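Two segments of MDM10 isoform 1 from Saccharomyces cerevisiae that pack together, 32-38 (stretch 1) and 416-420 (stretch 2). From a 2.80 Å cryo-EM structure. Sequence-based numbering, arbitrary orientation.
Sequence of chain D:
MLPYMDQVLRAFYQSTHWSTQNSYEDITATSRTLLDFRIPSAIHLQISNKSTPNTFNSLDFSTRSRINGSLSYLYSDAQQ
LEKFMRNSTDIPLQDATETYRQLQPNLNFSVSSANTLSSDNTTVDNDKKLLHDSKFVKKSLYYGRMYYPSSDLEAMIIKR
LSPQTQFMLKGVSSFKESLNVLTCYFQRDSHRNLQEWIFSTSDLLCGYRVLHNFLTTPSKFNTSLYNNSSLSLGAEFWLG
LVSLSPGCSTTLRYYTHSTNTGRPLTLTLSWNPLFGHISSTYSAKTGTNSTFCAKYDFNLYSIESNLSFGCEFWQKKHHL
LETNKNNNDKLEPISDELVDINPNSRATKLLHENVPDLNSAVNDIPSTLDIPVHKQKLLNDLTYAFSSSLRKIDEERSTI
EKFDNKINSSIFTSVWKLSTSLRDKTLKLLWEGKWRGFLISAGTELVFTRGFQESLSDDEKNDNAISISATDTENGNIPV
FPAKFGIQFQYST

Stretch 1 (32-38) RTLLDFR
Stretch 2 (416-420) WKLST

Stretch 2 is an extended strand continuing from earlier in the chain. Stretch 1 starts in a helix that began earlier in the chain, with Arg32 and Thr33 (phi/psi -78/-35) helical, and later runs as loop or turn through Leu34 (-91/-18), Leu35 (-116/-47) and Asp36 (-103/35), whose N gives a weak hydrogen bond to O of Arg32 at 3.4 Å. At least 380 residues separate any touching pair. The nearest CA pair across the stretches is Leu35 and Ser419, 5.5 Å apart, and the contact buries 294 Å² summed over both sides.

Trp416 (-105/136, chi1 m) makes no contact. Lys417 (-139/112) points toward stretch 1 and has the largest covered area, 94 Å². Its m, t, p, p rotamer bends the chain over the Phe37 ring and delivers the ammonium to a backbone carbonyl: NZ of Lys417 donates a hydrogen bond to O of Thr33 at 2.8 Å. On the way, Lys417 CE stands 4.1 Å from the Phe37 ring centroid, 29° off the normal, a CH-pi contact over one face. Lysine suits this place because its aliphatic part covers the ring while its charged end meets a polar acceptor.

Phe37 (-75/173, chi1 57°, chi2 -93°) also points toward its partner. Its CZ approaches O of Lys417 at 3.4 Å, and its edge faces O of Leu418, 4.0 Å from CE1.

Leu418 (-102/154, m, p) points away, in keeping with the alternation of a strand, so its backbone makes the contact: its O lies 3.8 Å from O of Leu34; both are acceptors, so this is no hydrogen bond.

Ser419 (-156/102, chi1 p) turns back toward stretch 1 and is buried. Its CB sits 3.6 Å from CE1 of Phe37, and its OG 3.6 Å from O of Leu35; the small side chain fits this close backbone approach. Leu34 and Leu35 (both m, t) are buried with CA-to-CB bonds directed away. Thr420 (-91/132, m) points away without contact.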

# COMPACT_ATOMS: atom_id res chain seq x y z
N ARG D 32 -4.30 34.67 -10.28
CA ARG D 32 -4.21 33.25 -9.99
C ARG D 32 -2.79 32.73 -10.07
O ARG D 32 -2.47 31.72 -9.44
CB ARG D 32 -5.09 32.45 -10.95
CG ARG D 32 -6.55 32.81 -10.88
CD ARG D 32 -7.41 31.78 -11.59
NE ARG D 32 -6.84 31.38 -12.88
CZ ARG D 32 -7.33 31.75 -14.06
NH1 ARG D 32 -8.38 32.54 -14.12
NH2 ARG D 32 -6.74 31.34 -15.18
N THR D 33 -1.93 33.41 -10.82
CA THR D 33 -0.51 33.09 -10.89
C THR D 33 0.22 33.61 -9.67
O THR D 33 1.13 32.95 -9.15
CB THR D 33 0.06 33.67 -12.19
OG1 THR D 33 -0.58 33.06 -13.31
CG2 THR D 33 1.56 33.44 -12.30
N LEU D 34 -0.20 34.76 -9.15
CA LEU D 34 0.49 35.39 -8.04
C LEU D 34 -0.05 34.97 -6.68
O LEU D 34 0.65 35.14 -5.68
CB LEU D 34 0.43 36.91 -8.17
CG LEU D 34 1.32 37.40 -9.31
CD1 LEU D 34 1.19 38.87 -9.59
CD2 LEU D 34 2.70 37.12 -8.89
N LEU D 35 -1.25 34.41 -6.61
CA LEU D 35 -1.87 34.13 -5.32
C LEU D 35 -2.09 32.64 -5.09
O LEU D 35 -1.76 32.13 -4.02
CB LEU D 35 -3.21 34.84 -5.20
CG LEU D 35 -3.29 36.34 -5.49
CD1 LEU D 35 -4.69 36.78 -5.25
CD2 LEU D 35 -2.33 37.13 -4.68
N ASP D 36 -2.65 31.94 -6.08
CA ASP D 36 -3.19 30.60 -5.88
C ASP D 36 -2.28 29.51 -6.40
O ASP D 36 -2.76 28.48 -6.89
CB ASP D 36 -4.56 30.50 -6.54
CG ASP D 36 -5.53 31.55 -6.04
OD1 ASP D 36 -5.42 31.95 -4.87
OD2 ASP D 36 -6.40 31.97 -6.83
N PHE D 37 -0.96 29.68 -6.29
CA PHE D 37 -0.05 28.64 -6.74
C PHE D 37 -0.04 27.49 -5.74
O PHE D 37 -0.62 27.55 -4.65
CB PHE D 37 1.34 29.20 -6.99
CG PHE D 37 1.97 29.89 -5.81
CD1 PHE D 37 1.83 31.25 -5.64
CD2 PHE D 37 2.74 29.18 -4.90
CE1 PHE D 37 2.42 31.88 -4.56
CE2 PHE D 37 3.32 29.81 -3.83
CZ PHE D 37 3.16 31.16 -3.67
N ARG D 38 0.64 26.41 -6.11
CA ARG D 38 0.56 25.15 -5.38
C ARG D 38 1.90 24.83 -4.73
O ARG D 38 2.95 24.93 -5.38
CB ARG D 38 0.14 24.01 -6.31
CG ARG D 38 -0.44 22.81 -5.59
CD ARG D 38 -1.68 23.20 -4.82
NE ARG D 38 -2.80 23.50 -5.71
CZ ARG D 38 -3.67 22.60 -6.14
NH1 ARG D 38 -3.57 21.33 -5.75
NH2 ARG D 38 -4.66 22.96 -6.95
N TRP D 416 11.08 33.32 -7.05
CA TRP D 416 10.62 33.28 -5.67
C TRP D 416 9.19 33.80 -5.62
O TRP D 416 8.87 34.79 -6.26
CB TRP D 416 11.49 34.14 -4.77
CG TRP D 416 12.91 33.74 -4.75
CD1 TRP D 416 13.87 34.06 -5.67
CD2 TRP D 416 13.55 32.94 -3.77
NE1 TRP D 416 15.07 33.50 -5.32
CE2 TRP D 416 14.90 32.80 -4.15
CE3 TRP D 416 13.12 32.31 -2.60
CZ2 TRP D 416 15.82 32.07 -3.40
CZ3 TRP D 416 14.03 31.59 -1.86
CH2 TRP D 416 15.36 31.48 -2.26
N LYS D 417 8.33 33.12 -4.87
CA LYS D 417 6.90 33.44 -4.92
C LYS D 417 6.33 33.40 -3.50
O LYS D 417 6.21 32.33 -2.91
CB LYS D 417 6.15 32.48 -5.84
CG LYS D 417 6.34 32.72 -7.32
CD LYS D 417 5.88 31.52 -8.12
CE LYS D 417 4.38 31.50 -8.25
NZ LYS D 417 3.90 32.53 -9.21
N LEU D 418 5.95 34.56 -2.99
CA LEU D 418 5.25 34.63 -1.72
C LEU D 418 3.76 34.86 -1.95
O LEU D 418 3.35 35.41 -2.97
CB LEU D 418 5.81 35.75 -0.84
CG LEU D 418 7.11 35.55 -0.06
CD1 LEU D 418 8.35 35.67 -0.93
CD2 LEU D 418 7.17 36.55 1.08
N SER D 419 2.93 34.42 -1.00
CA SER D 419 1.51 34.74 -1.04
C SER D 419 0.87 34.70 0.34
O SER D 419 0.55 33.62 0.85
CB SER D 419 0.74 33.80 -1.96
OG SER D 419 0.63 32.51 -1.40
N THR D 420 0.64 35.87 0.93
CA THR D 420 0.08 35.94 2.27
C THR D 420 -1.44 36.02 2.22
O THR D 420 -2.01 36.80 1.47
CB THR D 420 0.62 37.18 2.98
OG1 THR D 420 2.05 37.17 2.92
CG2 THR D 420 0.19 37.20 4.44